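6-phosphogluconolactonase (Trypanosoma cruzi, PDB 6VYE) probably catalyses the hydrolysis of 6-phosphogluconolactone to 6-phosphogluconate, a step of the oxidative pentose phosphate pathway. Local coordinates at residues Lys30-Val33 with Glu34-Ala38; Gln101-Leu104 with Arg105-Glu109; Phe259-Lys263 with Glu264-Asn268. One frame throughout, in Å; residues are numbered along the deposited sequence.

In the fold
The three contacts are local, come in the order 1, 2, 3 along the chain, and all belong to one alpha/beta unit built round a mostly parallel sheet. Interaction 1 is on helix 24-38, which packs on strands 163-167, 219-224 and 256-262. Interaction 2 ends helix 95-104 beside strand 77-85, about 19 Å from interaction 1 and about 31 Å from interaction 3, centre to centre. Interaction 3 is where strand 256-262 gives way to its following loop; its centre lies about 22 Å from that of interaction 1, with nearest atoms about 5 Å apart. Early, middle and late parts of the chain are thus packed on, or continue, one central sheet.

Interaction 1: Lys30-Val33 with Glu34-Ala38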
# COMPACT_ATOMS: atom_id res chain seq x y z
N LYS A 30 4.77 14.56 -4.87
CA LYS A 30 6.13 15.02 -5.29
C LYS A 30 7.07 13.80 -5.32
O LYS A 30 7.81 13.62 -6.31
CB LYS A 30 6.67 16.10 -4.35
CG LYS A 30 8.03 16.67 -4.72
CD LYS A 30 8.45 17.87 -3.89
CE LYS A 30 9.75 18.51 -4.36
NZ LYS A 30 10.21 19.61 -3.47
N LYS A 31 7.03 13.01 -4.25
CA LYS A 31 7.86 11.78 -4.13
C LYS A 31 7.55 10.85 -5.32
O LYS A 31 8.51 10.39 -5.95
CB LYS A 31 7.63 11.09 -2.78
CG LYS A 31 8.56 9.92 -2.51
CD LYS A 31 10.01 10.26 -2.80
CE LYS A 31 11.00 9.64 -1.85
NZ LYS A 31 12.37 10.09 -2.18
N ILE A 32 6.27 10.53 -5.56
CA ILE A 32 5.89 9.60 -6.67
C ILE A 32 6.41 10.13 -8.01
O ILE A 32 7.06 9.37 -8.74
CB ILE A 32 4.37 9.32 -6.70
CG1 ILE A 32 3.93 8.48 -5.50
CG2 ILE A 32 3.97 8.66 -8.01
CD1 ILE A 32 2.47 8.67 -5.15
N VAL A 33 6.21 11.41 -8.29
CA VAL A 33 6.66 12.05 -9.57
C VAL A 33 8.18 11.99 -9.65
O VAL A 33 8.66 11.64 -10.72
CB VAL A 33 6.09 13.46 -9.74
CG1 VAL A 33 6.72 14.22 -10.91
CG2 VAL A 33 4.58 13.42 -9.90
N GLU A 34 8.90 12.28 -8.58
CA GLU A 34 10.38 12.19 -8.52
C GLU A 34 10.83 10.77 -8.88
O GLU A 34 11.82 10.64 -9.63
CB GLU A 34 10.92 12.48 -7.12
CG GLU A 34 11.22 13.93 -6.87
CD GLU A 34 11.43 14.31 -5.41
OE1 GLU A 34 11.47 13.39 -4.52
OE2 GLU A 34 11.51 15.53 -5.15
N ILE A 35 10.15 9.74 -8.34
CA ILE A 35 10.53 8.32 -8.60
C ILE A 35 10.27 8.06 -10.09
O ILE A 35 11.08 7.40 -10.72
CB ILE A 35 9.74 7.36 -7.67
CG1 ILE A 35 10.16 7.53 -6.21
CG2 ILE A 35 9.88 5.92 -8.14
CD1 ILE A 35 9.22 6.86 -5.25
N ILE A 36 9.18 8.57 -10.65
CA ILE A 36 8.84 8.35 -12.09
C ILE A 36 9.98 8.95 -12.93
O ILE A 36 10.54 8.24 -13.78
CB ILE A 36 7.48 8.96 -12.46
CG1 ILE A 36 6.34 8.19 -11.79
CG2 ILE A 36 7.33 9.01 -13.99
CD1 ILE A 36 5.00 8.86 -11.88
N HIS A 37 10.35 10.20 -12.68
CA HIS A 37 11.35 10.93 -13.51
C HIS A 37 12.78 10.41 -13.32
O HIS A 37 13.62 10.70 -14.21
CB HIS A 37 11.25 12.42 -13.26
CG HIS A 37 9.98 12.97 -13.77
ND1 HIS A 37 9.42 12.50 -14.95
CD2 HIS A 37 9.17 13.96 -13.31
CE1 HIS A 37 8.30 13.17 -15.19
NE2 HIS A 37 8.10 14.04 -14.17
N ALA A 38 13.06 9.70 -12.23
CA ALA A 38 14.40 9.14 -11.93
C ALA A 38 14.61 7.89 -12.78
O ALA A 38 15.74 7.47 -12.91
CB ALA A 38 14.53 8.81 -10.45
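Glu34 reaches back one helical turn to Lys30 and Lys31. Its CB lies 3.4 Å from Lys30 O, the oxygen that also accepts a backbone hydrogen bond from Glu34 N at 2.9 Å. Next along the chain, Glu34 CG stays 3.5 Å from Lys30 O, because a chi1 of -90° sets it beside its own backbone N and turns it toward the preceding turn. CD still lies over Lys30 O and near Lys30 CG. OE2 meets the extended aliphatic arm of Lys30, coming within 3.5 Å of its CE, with Lys30 NZ farther off. OE1 faces the bent chain of Lys31, and its 4.1 Å separation from Lys31 NZ is too long to count as a salt bridge. Both ammonium groups may still stabilise the carboxylate at a distance.

Two further i to i+4 pairs mark other sides of the helix. Val33 and His37 run alongside each other in the same direction, Val33 CG1 coming within 3.4 Å of His37 CD2 at an oblique approach to the ring, while His37 NE2 hydrogen-bonds a glycerol, probably from the crystallisation liquor. On the buried side Ile32 CG2 rests 4.0 Å from Ile36 CD1. Ile36 N donates to Ile32 O at 3.0 Å with the donor in the carbonyl plane, one of four successive i to i+4 bonds. Ile32 and Ile35 face strands 163-167 and 219-224, Lys30 and Glu34 lie on the exposed side, and Lys31 runs along the border against strands 219-224 and 256-262: an amphipathic alpha-helix flanking the parallel part of the sheet in a Rossmann-like alpha/beta fold.

Interaction 2: Gln101-Leu104 with Arg105-Glu109. Unlike the reference sequence in segment 105-109: Arg105 (reference His).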
# COMPACT_ATOMS: atom_id res chain seq x y z
N GLN A 101 -12.86 7.11 -9.23
CA GLN A 101 -13.55 8.42 -9.23
C GLN A 101 -12.50 9.54 -9.26
O GLN A 101 -12.70 10.53 -9.99
CB GLN A 101 -14.51 8.53 -8.04
CG GLN A 101 -15.74 7.65 -8.19
CD GLN A 101 -16.63 7.59 -6.97
OE1 GLN A 101 -17.82 7.30 -7.08
NE2 GLN A 101 -16.06 7.88 -5.80
N ALA A 102 -11.40 9.37 -8.54
CA ALA A 102 -10.40 10.42 -8.26
C ALA A 102 -9.43 10.57 -9.43
O ALA A 102 -8.91 11.70 -9.63
CB ALA A 102 -9.67 10.09 -6.99
N LEU A 103 -9.13 9.49 -10.15
CA LEU A 103 -7.98 9.42 -11.09
C LEU A 103 -8.19 8.37 -12.20
O LEU A 103 -8.01 8.72 -13.35
CB LEU A 103 -6.72 9.09 -10.28
CG LEU A 103 -5.47 8.76 -11.08
CD1 LEU A 103 -5.05 9.93 -11.97
CD2 LEU A 103 -4.34 8.36 -10.14
N LEU A 104 -8.52 7.12 -11.87
CA LEU A 104 -8.28 5.99 -12.81
C LEU A 104 -9.29 6.00 -13.97
O LEU A 104 -9.00 5.34 -14.97
CB LEU A 104 -8.27 4.67 -12.06
CG LEU A 104 -7.18 4.54 -11.01
CD1 LEU A 104 -7.20 3.14 -10.39
CD2 LEU A 104 -5.80 4.80 -11.59
N ARG A 105 -10.40 6.72 -13.84
CA ARG A 105 -11.42 6.85 -14.92
C ARG A 105 -10.75 7.42 -16.18
O ARG A 105 -11.19 7.10 -17.26
CB ARG A 105 -12.61 7.70 -14.45
CG ARG A 105 -12.27 9.13 -14.01
CD ARG A 105 -13.47 9.83 -13.36
NE ARG A 105 -13.07 11.00 -12.58
CZ ARG A 105 -12.85 12.22 -13.09
NH1 ARG A 105 -13.06 12.46 -14.37
NH2 ARG A 105 -12.46 13.20 -12.30
N ASP A 106 -9.67 8.18 -16.05
CA ASP A 106 -8.96 8.81 -17.19
C ASP A 106 -7.62 8.12 -17.52
O ASP A 106 -6.84 8.74 -18.26
CB ASP A 106 -8.74 10.28 -16.89
CG ASP A 106 -10.02 11.08 -17.06
OD1 ASP A 106 -10.32 11.93 -16.19
OD2 ASP A 106 -10.71 10.83 -18.03
N ILE A 107 -7.33 6.93 -16.98
CA ILE A 107 -6.06 6.19 -17.25
C ILE A 107 -6.33 5.08 -18.26
O ILE A 107 -7.34 4.40 -18.19
CB ILE A 107 -5.48 5.63 -15.92
CG1 ILE A 107 -5.18 6.76 -14.96
CG2 ILE A 107 -4.25 4.74 -16.15
CD1 ILE A 107 -4.27 7.84 -15.50
N PRO A 108 -5.45 4.86 -19.26
CA PRO A 108 -5.61 3.74 -20.19
C PRO A 108 -5.85 2.41 -19.46
O PRO A 108 -5.29 2.21 -18.36
CB PRO A 108 -4.30 3.72 -20.97
CG PRO A 108 -3.82 5.17 -20.92
CD PRO A 108 -4.27 5.69 -19.57
N GLU A 109 -6.74 1.58 -20.00
CA GLU A 109 -7.35 0.42 -19.30
C GLU A 109 -6.26 -0.61 -18.97
O GLU A 109 -6.31 -1.21 -17.87
CB GLU A 109 -8.50 -0.21 -20.09
CG GLU A 109 -8.08 -0.87 -21.39
CD GLU A 109 -9.21 -1.65 -22.05
OE1 GLU A 109 -9.04 -2.86 -22.28
OE2 GLU A 109 -10.28 -1.05 -22.28
O HOH W 1 -13.04 13.44 -9.09
O HOH W 2 -9.77 3.26 -17.06
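Arg105 folds back over the last turn of helix 95-104 and gives its NE hydrogen to Gln101 O, with NE 2.7 Å from that oxygen and an N-H...O angle of 175°. The oxygen lies in the guanidinium plane, although the donor stands above the plane of the Gln101 carbonyl. The torsion that permits this is a chi1 of 59°, which places Arg105 CG between its backbone N and carbonyl carbon; from there the chain runs extended to NE. A water adds a second path, donating to Gln101 O and accepting from Arg105 NH2, so the carbonyl oxygen accepts from both NE and the water. The reference sequence has histidine in place of Arg105.

Two backbone hydrogen bonds hold overlapping spans of the exit. Asp106 N donates to Leu103 O at 3.2 Å across residues 103-106, and Ile107 N donates to Leu104 O at 3.1 Å, from 67° out of the carbonyl plane, closing the turn from Leu104 to Ile107. A second water bridges the same end, donating to Leu104 O at 3.0 Å and to Ile107 O at 2.9 Å.

The charged pair is looser. Arg105 NH1 and Asp106 OD1 are 3.3 Å apart, but the oxygen sits off the guanidinium plane, so the pair is an attraction of charges and not a directed bond; OD1 takes its hydrogen bond from His64 NE2.

Apolar contacts occupy the inner side. Ile107 CG1 lies 3.9 Å from Leu104 CD2, while Ile107 CD1 meets Leu103 CD1 at 4.2 Å, all three side chains packing on Phe79 of strand 77-85. Overall this is a helix C-terminal exit, with a wider pi-type turn at residues 101-104 and a type I beta turn from Leu104 to Ile107.

Interaction 3: Phe259-Lys263 with Glu264-Asn268; sequences FILDK and EIAEN. Unlike the reference sequence in segment 264-268: Glu267 (reference Gly).
The Asp262 carboxylate has the backbone of the following turn over one face and a methyl group beyond one of its oxygens. Glu264 N stands above that face, 3.8 Å from Asp262 CG, and Glu264 CB lies on the same side, 3.7 Å from Asp262 OD2. Ile265 CG2, by contrast, lies beyond Asp262 OD1, 3.2 Å from it, level with the group and not over the face where Glu264 N sits, a close approach for a methyl group.

Ile265 N donates to Asp262 OD1 at 3.0 Å with an N-H...O angle of 155°, entering 42° out of the carboxylate plane from the face that Glu264 covers. With a chi1 of 79°, Asp262 keeps its CG between its own N and carbonyl carbon, and the carboxylate bends back over the chain that follows. Gly226 N, in the loop after strand 219-224, bonds the same OD1; two amides thus hold one oxygen of a buried residue, and this pairing would probably favour the charged form.

The site belongs to the exit of strand 256-262, which lies between strands 14-18 and 219-224 in the parallel part of the Rossmann-like sheet. Within the outgoing turn the Asp262 bond runs from residue i to the amide of i+3; the separate bond from Gly226 N ties this exit to the loop leaving the neighbouring strand.

Backbone closure of the turn is weaker. Ala266 N is shared between Lys263 O at 3.1 Å and Asp262 O at 3.4 Å, both weak bonds by angle.

Next to the carboxylate, Leu261 and Ile265 cross at about a right angle, Leu261 CB touching Ile265 CG2 at 3.7 Å. Ala266 CB comes within 4.2 Å of Leu261 CD1, and Ile265 continues onto Leu233 of helix 230-237 and Ala224 of strand 219-224.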
# COMPACT_ATOMS: atom_id res chain seq x y z
N PHE A 259 8.75 7.82 5.09
CA PHE A 259 7.62 8.08 6.01
C PHE A 259 7.26 9.57 5.89
O PHE A 259 8.15 10.44 6.06
CB PHE A 259 7.96 7.71 7.47
CG PHE A 259 8.02 6.24 7.81
CD1 PHE A 259 8.08 5.84 9.13
CD2 PHE A 259 8.09 5.27 6.83
CE1 PHE A 259 8.16 4.51 9.47
CE2 PHE A 259 8.14 3.92 7.17
CZ PHE A 259 8.17 3.54 8.49
N ILE A 260 6.01 9.85 5.53
CA ILE A 260 5.48 11.22 5.39
C ILE A 260 4.48 11.40 6.53
O ILE A 260 3.48 10.66 6.59
CB ILE A 260 4.91 11.44 3.96
CG1 ILE A 260 5.92 11.02 2.89
CG2 ILE A 260 4.42 12.87 3.75
CD1 ILE A 260 5.43 11.26 1.45
N LEU A 261 4.79 12.30 7.45
CA LEU A 261 4.09 12.46 8.75
C LEU A 261 3.56 13.89 8.91
O LEU A 261 4.14 14.84 8.32
CB LEU A 261 5.11 12.16 9.85
CG LEU A 261 5.87 10.85 9.69
CD1 LEU A 261 6.85 10.68 10.84
CD2 LEU A 261 4.91 9.67 9.65
N ASP A 262 2.54 14.06 9.75
CA ASP A 262 2.12 15.38 10.28
C ASP A 262 2.91 15.62 11.57
O ASP A 262 3.60 14.69 12.04
CB ASP A 262 0.59 15.46 10.43
CG ASP A 262 0.00 14.76 11.65
OD1 ASP A 262 0.59 13.76 12.12
OD2 ASP A 262 -1.05 15.23 12.13
N LYS A 263 2.82 16.84 12.11
CA LYS A 263 3.52 17.29 13.35
C LYS A 263 3.04 16.43 14.52
O LYS A 263 3.89 15.96 15.27
CB LYS A 263 3.22 18.77 13.64
CG LYS A 263 3.81 19.76 12.65
CD LYS A 263 5.31 19.94 12.82
CE LYS A 263 5.85 21.12 12.05
NZ LYS A 263 6.94 20.70 11.13
N GLU A 264 1.73 16.22 14.65
CA GLU A 264 1.10 15.58 15.83
C GLU A 264 1.61 14.13 15.97
O GLU A 264 1.88 13.72 17.11
CB GLU A 264 -0.41 15.69 15.73
CG GLU A 264 -0.92 17.09 16.02
CD GLU A 264 -0.81 17.56 17.48
OE1 GLU A 264 -1.05 16.76 18.40
OE2 GLU A 264 -0.46 18.73 17.71
N ILE A 265 1.74 13.36 14.88
CA ILE A 265 2.21 11.94 14.99
C ILE A 265 3.71 11.90 15.27
O ILE A 265 4.15 10.92 15.90
CB ILE A 265 1.83 11.07 13.78
CG1 ILE A 265 1.85 9.57 14.14
CG2 ILE A 265 2.69 11.40 12.56
CD1 ILE A 265 1.34 8.66 13.06
N ALA A 266 4.45 12.94 14.88
CA ALA A 266 5.93 13.02 14.89
C ALA A 266 6.48 13.69 16.16
O ALA A 266 7.70 13.93 16.18
CB ALA A 266 6.38 13.76 13.65
N GLU A 267 5.69 13.89 17.22
CA GLU A 267 6.11 14.67 18.43
C GLU A 267 7.29 14.00 19.16
O GLU A 267 8.12 14.73 19.68
CB GLU A 267 4.94 14.92 19.40
CG GLU A 267 3.60 15.07 18.69
CD GLU A 267 2.50 15.91 19.32
OE1 GLU A 267 2.76 17.11 19.59
OE2 GLU A 267 1.36 15.38 19.47
N ASN A 268 7.44 12.67 19.14
CA ASN A 268 8.55 11.97 19.85
C ASN A 268 9.73 11.62 18.91
O ASN A 268 10.75 11.11 19.41
CB ASN A 268 8.06 10.70 20.55
CG ASN A 268 7.02 10.98 21.61
OD1 ASN A 268 7.15 11.90 22.42
ND2 ASN A 268 5.98 10.16 21.63